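Local structure of putative pachytene checkpoint protein 2 (Caenorhabditis elegans, 4XGU) at residues B[329-334]-B[388-393]; B[369-374]-B[407-412]; B[137-142]-B[186-191]; B[373-378]-B[414-419]. The protein is an AAA+ ATPase that probably remodels other proteins using the energy of ATP and probably plays a key role in chromosome recombination during meiosis. All coordinates share one frame; numbering follows the deposited sequence.

In the fold
Three of the four contacts lie in the helical C-terminal lid, and the remaining one, interaction 3, joins the loop that receives the adenine to the P-loop helix. Interactions 1 and 3 both touch ADP; their centres are about 16 Å apart, and I140 of 137-142 packs on S329, M330 and S333 of 329-334. Interactions 2 and 4 are successive contacts between helices 367-378 and 405-420, with centres about 8 Å apart. Interaction 1 lies about 11 Å from each of them, centre to centre, and meets them, among other places, at L331, which packs on L372 and I375, and at L390, which packs on V416. Interactions 2 and 4 each stay about 9 Å from interaction 3 at the nearest atoms.

Interaction 1 of 4, residues B[329-334]-B[388-393]; sequences SMLKSS and SMLPTL. With ADP (adenosine-5'-diphosphate), chain H.
S334 and L331 pack against P391 and L390 in a buried, small helix-to-helix contact inside the C-terminal lid, where helix 324-340 meets helix 384-397. The closer half joins S334 to the proline. CB of S334 lies 3.7 Å from P391 CG, and the hydroxyl stands at a similar range from that same ring carbon. With OG anti to the carbonyl carbon (chi1 -63°), the hydroxyl turns back along its own helix, where S334 OG donates to M330 O over 3.0 Å. It comes from above the carbonyl plane, on the face away from S334 N, which bonds to the same oxygen. Both CB and OG of the serine thus lie against the proline ring, while the hydroxyl keeps its polar partner within its own helix. In the other half of the contact, the branch ends L331 CD2 and L390 CD1 meet more loosely, at 4.3 Å. As in other AAA+ ATPases, the helical lid also borders the nucleotide pocket, and here each helix supplies a residue to it. M330, extended beyond CG, sets its methyl over the adenine face, with M330 CE 3.4 Å from ADP N6. From the other helix, S388 OG comes to 3.5 Å of ADP C1' on the ribose. Beyond the contact, P391 also packs on I169 of a neighbouring subunit.

Interaction 2 of 4, residues B[369-374]-B[407-412]; sequences TEILFK and NCMNLF
M409 packs against I371 and L372 where helix 405-420 lies beside helix 367-378 in the helical C-terminal lid of this AAA+ protein. The backbones are closest at L372 and M409, whose CA atoms are 6.6 Å apart. All the contacts between the two segments are apolar and centre on the methionine, which is bent at both chi2 and chi3 (each 55°). These two bends bring the sulfur round instead of letting the chain run straight out, so different atoms of M409 serve the two partners. Around the contact, L372 also lies against Y328 and L331 of helix 324-340, while F412, one turn on from M409 in the same helix, packs on I335 of helix 324-340 and V394 of helix 384-397; the lid helices are thus joined on the buried side of this pair. The first kind of contact is carbon on carbon. I371 CG2, the branch lying anti to the backbone N, touches M409 CG at 3.6 Å, and this pair forms the more exposed side of the contact. The second kind of contact is sulfur on aliphatic carbon. Here the side chains of L372 and M409 run at about a right angle to each other, and M409 SD sits 3.8 Å from L372 CD1 and 3.9 Å from L372 CB.

Interaction 3 of 4, residues B[137-142]-B[186-191]; sequences ENLIYD and TSLCKG. With ADP (adenosine-5'-diphosphate), chain H.
L188, on the helix that follows the P-loop (Walker A motif), packs against L139 and Y141 of the segment that receives the adenine of ADP. Its CB leaves the helix pointing neither toward nor away from that segment, and the torsion that sets CG anti to the carbonyl carbon (chi1 -79°) carries the branched end across to it. CG is the first atom to arrive, 3.7 Å from Y141 OH. At the tip the two methyls divide the partners: L188 CD1 rests 3.6 Å from Y141 OH, whereas L188 CD2 lies between the two residues, 3.6 Å from L139 CD1 and also against Y141 CE2, meeting the ring obliquely. The phenol has its own hydrogen bond to T183 O of the P-loop, which would help hold the ring where the leucine meets it. Over one face of that ring, offset toward the rim, sits the exocyclic amino group of the adenine. The purine is read by backbone atoms of I140: I140 N donates to ADP N1 over 2.9 Å, and ADP N6 donates to I140 O over 2.8 Å. L139 CD2 meanwhile reaches S187 CB, so the adenine loop touches the very residue that holds a phosphate. At the helix start, T186 N and T186 OG1 both donate to ADP O2B. S187 grips the alpha-phosphate in the same way, with S187 N at 2.8 Å from ADP O1A and S187 OG reaching that oxygen at 3.2 Å.

Interaction 4 of 4, residues B[373-378]-B[414-419]; sequences FKIAQE and EAVKER
The packing of helix 367-378 on helix 405-420 in the C-terminal lid continues here with V416, which sets its two methyls against I375 and E378. The pairing with I375 is methyl on methyl: I375 CG2 and V416 CG2 stand 3.9 Å apart, their side chains meeting at a slant. The other branch serves a different surface. With CG1 anti to the backbone N (chi1 168°), V416 CG1 is directed at the main chain of E378 and lies 3.7 Å from E378 O. The backbones are closest at these same residues, with 7.3 Å between the CA atoms of E378 and V416. The carboxylate of E378 takes no part in this packing and turns back along its own helix, where K374 NZ and E378 OE2 form a salt bridge of 2.9 Å across one turn. The lysine nitrogen comes from above the carboxylate plane, 35° out of it. From helix 405-420, K417 NZ stays 5.4 Å from E378 OE2, too far for direct contact, although its opposite charge may still add a weak attraction. A charged surface pair thus borders a buried aliphatic one. Inward, V416 also packs on L382, and helices 384-397 and 324-340 close in on the valine and the isoleucine, so four helices converge around them. The contact thus belongs to the small all-helical lid that follows the ATPase core in AAA+ proteins.

Interaction 1 of 4, residues B[329-334]-B[388-393]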
# COMPACT_ATOMS: atom_id res chain seq x y z
N SER B 329 17.61 18.63 -42.41
CA SER B 329 17.45 17.54 -43.36
C SER B 329 15.99 17.21 -43.60
O SER B 329 15.57 16.95 -44.72
CB SER B 329 18.20 16.30 -42.88
OG SER B 329 19.55 16.60 -42.57
N MET B 330 15.20 17.24 -42.52
CA MET B 330 13.77 16.98 -42.62
C MET B 330 13.06 18.11 -43.36
O MET B 330 12.22 17.87 -44.23
CB MET B 330 13.16 16.80 -41.24
CG MET B 330 13.77 15.66 -40.44
SD MET B 330 13.04 15.56 -38.80
CE MET B 330 13.94 14.17 -38.12
N LEU B 331 13.40 19.35 -43.00
CA LEU B 331 12.80 20.52 -43.62
C LEU B 331 13.12 20.57 -45.11
O LEU B 331 12.26 20.90 -45.93
CB LEU B 331 13.28 21.80 -42.94
CG LEU B 331 12.87 21.97 -41.47
CD1 LEU B 331 13.34 23.31 -40.94
CD2 LEU B 331 11.36 21.83 -41.33
N LYS B 332 14.36 20.25 -45.46
CA LYS B 332 14.78 20.23 -46.86
C LYS B 332 14.03 19.15 -47.63
O LYS B 332 13.60 19.37 -48.76
CB LYS B 332 16.29 20.01 -46.97
CG LYS B 332 16.84 20.11 -48.38
CD LYS B 332 17.31 18.76 -48.90
CE LYS B 332 17.83 18.86 -50.33
NZ LYS B 332 18.32 17.55 -50.85
N SER B 333 13.86 17.99 -47.00
CA SER B 333 13.15 16.88 -47.61
C SER B 333 11.68 17.21 -47.83
O SER B 333 11.08 16.76 -48.81
CB SER B 333 13.28 15.62 -46.75
OG SER B 333 14.64 15.32 -46.50
N SER B 334 11.10 17.98 -46.92
CA SER B 334 9.71 18.40 -47.05
C SER B 334 9.54 19.33 -48.24
O SER B 334 8.63 19.15 -49.05
CB SER B 334 9.24 19.10 -45.77
OG SER B 334 9.26 18.21 -44.66
N SER B 388 7.27 16.80 -39.50
CA SER B 388 6.53 16.18 -40.59
C SER B 388 5.15 16.80 -40.74
O SER B 388 4.57 16.78 -41.83
CB SER B 388 6.40 14.67 -40.37
OG SER B 388 7.67 14.04 -40.39
N MET B 389 4.63 17.34 -39.64
CA MET B 389 3.32 17.98 -39.63
C MET B 389 3.37 19.39 -40.21
O MET B 389 2.37 19.89 -40.71
CB MET B 389 2.75 18.03 -38.20
CG MET B 389 2.64 16.70 -37.48
SD MET B 389 1.03 15.89 -37.60
CE MET B 389 1.17 15.08 -39.18
N LEU B 390 4.54 20.02 -40.13
CA LEU B 390 4.69 21.42 -40.52
C LEU B 390 4.25 21.80 -41.95
O LEU B 390 3.60 22.83 -42.12
CB LEU B 390 6.15 21.85 -40.33
CG LEU B 390 6.54 22.26 -38.92
CD1 LEU B 390 7.98 22.76 -38.90
CD2 LEU B 390 5.60 23.32 -38.38
N PRO B 391 4.60 20.99 -42.97
CA PRO B 391 4.27 21.42 -44.34
C PRO B 391 2.79 21.71 -44.60
O PRO B 391 2.48 22.68 -45.28
CB PRO B 391 4.73 20.24 -45.19
CG PRO B 391 5.84 19.64 -44.42
CD PRO B 391 5.41 19.76 -42.99
N THR B 392 1.88 20.89 -44.06
CA THR B 392 0.46 21.08 -44.32
C THR B 392 -0.07 22.34 -43.64
O THR B 392 -1.08 22.90 -44.07
CB THR B 392 -0.38 19.86 -43.87
OG1 THR B 392 -1.76 20.09 -44.18
CG2 THR B 392 -0.24 19.64 -42.38
N LEU B 393 0.60 22.79 -42.59
CA LEU B 393 0.26 24.05 -41.95
C LEU B 393 0.75 25.21 -42.81
O LEU B 393 0.08 26.24 -42.92
CB LEU B 393 0.86 24.14 -40.55
CG LEU B 393 0.60 25.43 -39.77
CD1 LEU B 393 -0.89 25.69 -39.61
CD2 LEU B 393 1.28 25.38 -38.41
PB ADP H . 7.29 6.93 -32.27
O1B ADP H . 8.49 7.67 -31.74
O2B ADP H . 7.55 5.47 -32.54
O3B ADP H . 6.00 7.20 -31.51
PA ADP H . 6.47 6.73 -34.97
O1A ADP H . 7.52 5.74 -35.40
O2A ADP H . 5.08 6.26 -34.60
O3A ADP H . 7.05 7.59 -33.73
O5' ADP H . 6.31 7.81 -36.16
C5' ADP H . 6.51 9.20 -35.95
C4' ADP H . 6.25 9.93 -37.26
O4' ADP H . 7.06 11.11 -37.31
C3' ADP H . 6.62 9.07 -38.46
O3' ADP H . 5.45 8.68 -39.16
C2' ADP H . 7.50 9.94 -39.33
O2' ADP H . 6.77 10.36 -40.49
C1' ADP H . 7.87 11.15 -38.49
N9 ADP H . 9.28 11.03 -38.06
C8 ADP H . 9.70 10.85 -36.79
N7 ADP H . 11.05 10.77 -36.71
C5 ADP H . 11.53 10.90 -37.96
C6 ADP H . 12.87 10.91 -38.58
N6 ADP H . 13.98 10.76 -37.83
N1 ADP H . 12.94 11.07 -39.92
C2 ADP H . 11.83 11.22 -40.67
N3 ADP H . 10.58 11.22 -40.18
C4 ADP H . 10.37 11.07 -38.85

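Interaction 2 of 4, residues B[369-374]-B[407-412]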
# COMPACT_ATOMS: atom_id res chain seq x y z
N THR B 369 20.23 27.84 -48.26
CA THR B 369 20.65 26.74 -47.42
C THR B 369 20.86 27.25 -45.99
O THR B 369 20.50 26.58 -45.02
CB THR B 369 21.94 26.08 -47.94
OG1 THR B 369 21.70 25.49 -49.23
CG2 THR B 369 22.43 25.00 -46.98
N GLU B 370 21.44 28.44 -45.89
CA GLU B 370 21.72 29.05 -44.59
C GLU B 370 20.44 29.56 -43.91
O GLU B 370 20.26 29.38 -42.70
CB GLU B 370 22.72 30.20 -44.75
CG GLU B 370 23.12 30.87 -43.45
CD GLU B 370 23.96 29.97 -42.56
OE1 GLU B 370 24.59 29.03 -43.08
OE2 GLU B 370 23.98 30.21 -41.33
N ILE B 371 19.56 30.19 -44.68
CA ILE B 371 18.30 30.70 -44.15
C ILE B 371 17.45 29.55 -43.61
O ILE B 371 16.85 29.66 -42.54
CB ILE B 371 17.50 31.48 -45.21
CG1 ILE B 371 18.23 32.77 -45.59
CG2 ILE B 371 16.13 31.85 -44.68
CD1 ILE B 371 17.62 33.47 -46.79
N LEU B 372 17.42 28.45 -44.35
CA LEU B 372 16.68 27.26 -43.94
C LEU B 372 17.29 26.65 -42.68
O LEU B 372 16.57 26.17 -41.81
CB LEU B 372 16.64 26.23 -45.07
CG LEU B 372 15.90 24.92 -44.77
CD1 LEU B 372 14.47 25.21 -44.33
CD2 LEU B 372 15.91 24.01 -45.98
N PHE B 373 18.62 26.68 -42.60
CA PHE B 373 19.31 26.20 -41.41
C PHE B 373 18.96 27.06 -40.20
O PHE B 373 18.86 26.55 -39.08
CB PHE B 373 20.83 26.20 -41.63
CG PHE B 373 21.60 25.59 -40.50
CD1 PHE B 373 22.06 26.38 -39.45
CD2 PHE B 373 21.87 24.24 -40.48
CE1 PHE B 373 22.77 25.82 -38.41
CE2 PHE B 373 22.59 23.67 -39.44
CZ PHE B 373 23.04 24.46 -38.40
N LYS B 374 18.79 28.35 -40.44
CA LYS B 374 18.43 29.30 -39.39
C LYS B 374 17.04 28.96 -38.84
O LYS B 374 16.78 29.11 -37.65
CB LYS B 374 18.47 30.73 -39.92
CG LYS B 374 18.66 31.81 -38.86
CD LYS B 374 17.34 32.39 -38.39
CE LYS B 374 17.56 33.57 -37.46
NZ LYS B 374 18.30 33.17 -36.23
N ASN B 407 9.24 32.93 -50.42
CA ASN B 407 8.09 32.97 -49.53
C ASN B 407 7.95 31.70 -48.71
O ASN B 407 7.53 31.73 -47.56
CB ASN B 407 6.80 33.22 -50.33
CG ASN B 407 6.18 34.57 -50.02
OD1 ASN B 407 6.35 35.10 -48.93
ND2 ASN B 407 5.46 35.12 -50.99
N CYS B 408 8.33 30.57 -49.32
CA CYS B 408 8.28 29.28 -48.65
C CYS B 408 9.11 29.27 -47.38
O CYS B 408 8.68 28.74 -46.35
CB CYS B 408 8.77 28.18 -49.60
SG CYS B 408 9.13 26.62 -48.78
N MET B 409 10.30 29.85 -47.45
CA MET B 409 11.17 29.98 -46.29
C MET B 409 10.52 30.87 -45.23
O MET B 409 10.62 30.59 -44.04
CB MET B 409 12.52 30.55 -46.72
CG MET B 409 13.72 29.74 -46.25
SD MET B 409 13.66 28.01 -46.75
CE MET B 409 13.47 28.18 -48.52
N ASN B 410 9.85 31.92 -45.68
CA ASN B 410 9.19 32.85 -44.77
C ASN B 410 7.98 32.20 -44.10
O ASN B 410 7.73 32.43 -42.91
CB ASN B 410 8.77 34.12 -45.52
CG ASN B 410 8.83 35.35 -44.64
OD1 ASN B 410 9.85 36.05 -44.60
ND2 ASN B 410 7.74 35.63 -43.93
N LEU B 411 7.23 31.40 -44.85
CA LEU B 411 6.05 30.74 -44.31
C LEU B 411 6.43 29.63 -43.35
O LEU B 411 5.80 29.45 -42.31
CB LEU B 411 5.17 30.19 -45.43
CG LEU B 411 4.52 31.21 -46.38
CD1 LEU B 411 3.48 30.53 -47.26
CD2 LEU B 411 3.91 32.37 -45.60
N PHE B 412 7.46 28.87 -43.71
CA PHE B 412 7.95 27.79 -42.87
C PHE B 412 8.36 28.32 -41.50
O PHE B 412 8.04 27.73 -40.47
CB PHE B 412 9.13 27.07 -43.53
CG PHE B 412 8.76 25.76 -44.17
CD1 PHE B 412 8.77 24.59 -43.42
CD2 PHE B 412 8.42 25.69 -45.51
CE1 PHE B 412 8.43 23.38 -44.00
CE2 PHE B 412 8.08 24.48 -46.09
CZ PHE B 412 8.09 23.33 -45.34

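Interaction 3 of 4, residues B[137-142]-B[186-191]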
# COMPACT_ATOMS: atom_id res chain seq x y z
N GLU B 137 14.20 4.77 -46.13
CA GLU B 137 14.95 5.82 -46.83
C GLU B 137 14.59 7.21 -46.32
O GLU B 137 15.40 8.12 -46.38
CB GLU B 137 14.70 5.74 -48.33
CG GLU B 137 14.66 4.33 -48.86
CD GLU B 137 13.26 3.92 -49.26
OE1 GLU B 137 12.59 4.72 -49.96
OE2 GLU B 137 12.84 2.81 -48.88
N ASN B 138 13.37 7.35 -45.81
CA ASN B 138 12.87 8.65 -45.39
C ASN B 138 13.11 8.91 -43.90
O ASN B 138 12.85 10.00 -43.41
CB ASN B 138 11.39 8.76 -45.71
CG ASN B 138 11.11 8.57 -47.18
OD1 ASN B 138 11.75 9.19 -48.02
ND2 ASN B 138 10.17 7.68 -47.49
N LEU B 139 13.62 7.90 -43.20
CA LEU B 139 14.01 8.08 -41.81
C LEU B 139 15.35 8.80 -41.75
O LEU B 139 16.33 8.36 -42.36
CB LEU B 139 14.08 6.74 -41.09
CG LEU B 139 12.72 6.10 -40.77
CD1 LEU B 139 12.89 4.72 -40.16
CD2 LEU B 139 11.93 7.00 -39.85
N ILE B 140 15.40 9.91 -41.02
CA ILE B 140 16.58 10.77 -40.99
C ILE B 140 17.20 10.90 -39.60
O ILE B 140 16.57 11.41 -38.67
CB ILE B 140 16.26 12.18 -41.49
CG1 ILE B 140 15.62 12.12 -42.88
CG2 ILE B 140 17.52 13.03 -41.50
CD1 ILE B 140 15.27 13.48 -43.44
N TYR B 141 18.45 10.46 -39.47
CA TYR B 141 19.18 10.58 -38.22
C TYR B 141 20.60 11.07 -38.49
O TYR B 141 21.11 10.92 -39.60
CB TYR B 141 19.21 9.25 -37.47
CG TYR B 141 17.84 8.77 -37.03
CD1 TYR B 141 17.22 9.33 -35.92
CD2 TYR B 141 17.18 7.75 -37.71
CE1 TYR B 141 15.97 8.90 -35.51
CE2 TYR B 141 15.94 7.31 -37.30
CZ TYR B 141 15.34 7.89 -36.20
OH TYR B 141 14.10 7.46 -35.79
N ASP B 142 21.22 11.65 -37.47
CA ASP B 142 22.54 12.25 -37.62
C ASP B 142 23.61 11.43 -36.89
O ASP B 142 24.79 11.78 -36.90
CB ASP B 142 22.52 13.69 -37.09
CG ASP B 142 23.81 14.44 -37.37
OD1 ASP B 142 24.46 14.14 -38.39
OD2 ASP B 142 24.16 15.34 -36.57
N THR B 186 8.86 3.48 -33.84
CA THR B 186 7.99 2.52 -34.51
C THR B 186 8.39 2.37 -35.97
O THR B 186 8.51 1.26 -36.48
CB THR B 186 6.51 2.93 -34.42
OG1 THR B 186 6.14 3.10 -33.05
CG2 THR B 186 5.63 1.86 -35.05
N SER B 187 8.60 3.51 -36.64
CA SER B 187 9.00 3.52 -38.04
C SER B 187 10.30 2.76 -38.26
O SER B 187 10.45 2.06 -39.26
CB SER B 187 9.14 4.96 -38.55
OG SER B 187 7.88 5.61 -38.60
N LEU B 188 11.23 2.89 -37.32
CA LEU B 188 12.47 2.13 -37.36
C LEU B 188 12.19 0.63 -37.34
O LEU B 188 12.76 -0.13 -38.13
CB LEU B 188 13.37 2.50 -36.18
CG LEU B 188 14.17 3.80 -36.28
CD1 LEU B 188 14.99 4.01 -35.01
CD2 LEU B 188 15.07 3.77 -37.50
N CYS B 189 11.31 0.20 -36.44
CA CYS B 189 10.96 -1.21 -36.32
C CYS B 189 10.29 -1.73 -37.58
O CYS B 189 10.57 -2.84 -38.02
CB CYS B 189 10.05 -1.43 -35.11
SG CYS B 189 10.87 -1.24 -33.52
N LYS B 190 9.39 -0.94 -38.14
CA LYS B 190 8.70 -1.32 -39.37
C LYS B 190 9.70 -1.52 -40.49
O LYS B 190 9.77 -2.59 -41.11
CB LYS B 190 7.66 -0.27 -39.77
CG LYS B 190 6.66 0.12 -38.70
CD LYS B 190 5.56 -0.92 -38.55
CE LYS B 190 4.28 -0.29 -38.00
NZ LYS B 190 3.72 0.73 -38.93
N GLY B 191 10.50 -0.49 -40.75
CA GLY B 191 11.45 -0.50 -41.84
C GLY B 191 12.52 -1.56 -41.68
O GLY B 191 12.96 -2.17 -42.66
PB ADP H . 7.29 6.93 -32.27
O1B ADP H . 8.49 7.67 -31.74
O2B ADP H . 7.55 5.47 -32.54
O3B ADP H . 6.00 7.20 -31.51
PA ADP H . 6.47 6.73 -34.97
O1A ADP H . 7.52 5.74 -35.40
O2A ADP H . 5.08 6.26 -34.60
O3A ADP H . 7.05 7.59 -33.73
O5' ADP H . 6.31 7.81 -36.16
C5' ADP H . 6.51 9.20 -35.95
C4' ADP H . 6.25 9.93 -37.26
O4' ADP H . 7.06 11.11 -37.31
C3' ADP H . 6.62 9.07 -38.46
O3' ADP H . 5.45 8.68 -39.16
C2' ADP H . 7.50 9.94 -39.33
O2' ADP H . 6.77 10.36 -40.49
C1' ADP H . 7.87 11.15 -38.49
N9 ADP H . 9.28 11.03 -38.06
C8 ADP H . 9.70 10.85 -36.79
N7 ADP H . 11.05 10.77 -36.71
C5 ADP H . 11.53 10.90 -37.96
C6 ADP H . 12.87 10.91 -38.58
N6 ADP H . 13.98 10.76 -37.83
N1 ADP H . 12.94 11.07 -39.92
C2 ADP H . 11.83 11.22 -40.67
N3 ADP H . 10.58 11.22 -40.18
C4 ADP H . 10.37 11.07 -38.85

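Interaction 4 of 4, residues B[373-378]-B[414-419]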
# COMPACT_ATOMS: atom_id res chain seq x y z
N PHE B 373 18.62 26.68 -42.60
CA PHE B 373 19.31 26.20 -41.41
C PHE B 373 18.96 27.06 -40.20
O PHE B 373 18.86 26.55 -39.08
CB PHE B 373 20.83 26.20 -41.63
CG PHE B 373 21.60 25.59 -40.50
CD1 PHE B 373 22.06 26.38 -39.45
CD2 PHE B 373 21.87 24.24 -40.48
CE1 PHE B 373 22.77 25.82 -38.41
CE2 PHE B 373 22.59 23.67 -39.44
CZ PHE B 373 23.04 24.46 -38.40
N LYS B 374 18.79 28.35 -40.44
CA LYS B 374 18.43 29.30 -39.39
C LYS B 374 17.04 28.96 -38.84
O LYS B 374 16.78 29.11 -37.65
CB LYS B 374 18.47 30.73 -39.92
CG LYS B 374 18.66 31.81 -38.86
CD LYS B 374 17.34 32.39 -38.39
CE LYS B 374 17.56 33.57 -37.46
NZ LYS B 374 18.30 33.17 -36.23
N ILE B 375 16.17 28.48 -39.73
CA ILE B 375 14.84 28.03 -39.33
C ILE B 375 14.96 26.81 -38.43
O ILE B 375 14.26 26.69 -37.43
CB ILE B 375 13.96 27.70 -40.55
CG1 ILE B 375 13.73 28.95 -41.40
CG2 ILE B 375 12.63 27.10 -40.12
CD1 ILE B 375 12.85 28.71 -42.60
N ALA B 376 15.86 25.90 -38.80
CA ALA B 376 16.12 24.70 -38.01
C ALA B 376 16.60 25.07 -36.61
O ALA B 376 16.33 24.36 -35.64
CB ALA B 376 17.14 23.82 -38.71
N GLN B 377 17.32 26.19 -36.51
CA GLN B 377 17.77 26.70 -35.22
C GLN B 377 16.59 27.21 -34.38
O GLN B 377 16.63 27.17 -33.16
CB GLN B 377 18.79 27.82 -35.40
CG GLN B 377 20.23 27.35 -35.57
CD GLN B 377 21.22 28.50 -35.57
OE1 GLN B 377 20.87 29.63 -35.89
NE2 GLN B 377 22.46 28.21 -35.20
N GLU B 378 15.55 27.69 -35.06
CA GLU B 378 14.38 28.21 -34.37
C GLU B 378 13.43 27.09 -33.99
O GLU B 378 12.53 27.28 -33.17
CB GLU B 378 13.65 29.25 -35.24
CG GLU B 378 14.53 30.35 -35.83
CD GLU B 378 15.03 31.35 -34.81
OE1 GLU B 378 14.78 31.16 -33.60
OE2 GLU B 378 15.68 32.34 -35.21
N GLU B 414 7.26 31.01 -40.03
CA GLU B 414 6.07 31.42 -39.30
C GLU B 414 5.36 30.23 -38.67
O GLU B 414 4.89 30.30 -37.53
CB GLU B 414 5.11 32.17 -40.22
CG GLU B 414 5.30 33.67 -40.22
CD GLU B 414 3.99 34.43 -40.31
OE1 GLU B 414 3.95 35.61 -39.89
OE2 GLU B 414 3.00 33.83 -40.78
N ALA B 415 5.28 29.13 -39.41
CA ALA B 415 4.63 27.92 -38.92
C ALA B 415 5.39 27.35 -37.72
O ALA B 415 4.77 26.92 -36.74
CB ALA B 415 4.52 26.88 -40.02
N VAL B 416 6.71 27.36 -37.80
CA VAL B 416 7.56 26.89 -36.71
C VAL B 416 7.28 27.67 -35.43
O VAL B 416 7.05 27.07 -34.37
CB VAL B 416 9.06 27.03 -37.05
CG1 VAL B 416 9.91 26.83 -35.81
CG2 VAL B 416 9.46 26.04 -38.14
N LYS B 417 7.27 28.99 -35.54
CA LYS B 417 6.99 29.86 -34.40
C LYS B 417 5.59 29.62 -33.85
O LYS B 417 5.38 29.63 -32.64
CB LYS B 417 7.15 31.33 -34.80
CG LYS B 417 8.36 32.00 -34.18
CD LYS B 417 8.99 33.00 -35.14
CE LYS B 417 10.11 33.76 -34.47
NZ LYS B 417 10.84 34.63 -35.43
N GLU B 418 4.64 29.41 -34.75
CA GLU B 418 3.26 29.18 -34.35
C GLU B 418 3.13 27.83 -33.64
O GLU B 418 2.36 27.69 -32.69
CB GLU B 418 2.33 29.23 -35.56
CG GLU B 418 0.88 29.54 -35.22
CD GLU B 418 -0.04 29.39 -36.41
OE1 GLU B 418 -0.54 28.26 -36.63
OE2 GLU B 418 -0.28 30.39 -37.12
N ARG B 419 3.89 26.85 -34.11
CA ARG B 419 3.83 25.51 -33.57
C ARG B 419 4.47 25.43 -32.18
O ARG B 419 4.06 24.63 -31.35
CB ARG B 419 4.51 24.52 -34.52
CG ARG B 419 4.20 23.06 -34.25
CD ARG B 419 2.71 22.80 -34.25
NE ARG B 419 2.40 21.41 -34.56
CZ ARG B 419 2.47 20.41 -33.69
NH1 ARG B 419 2.85 20.64 -32.44
NH2 ARG B 419 2.17 19.17 -34.07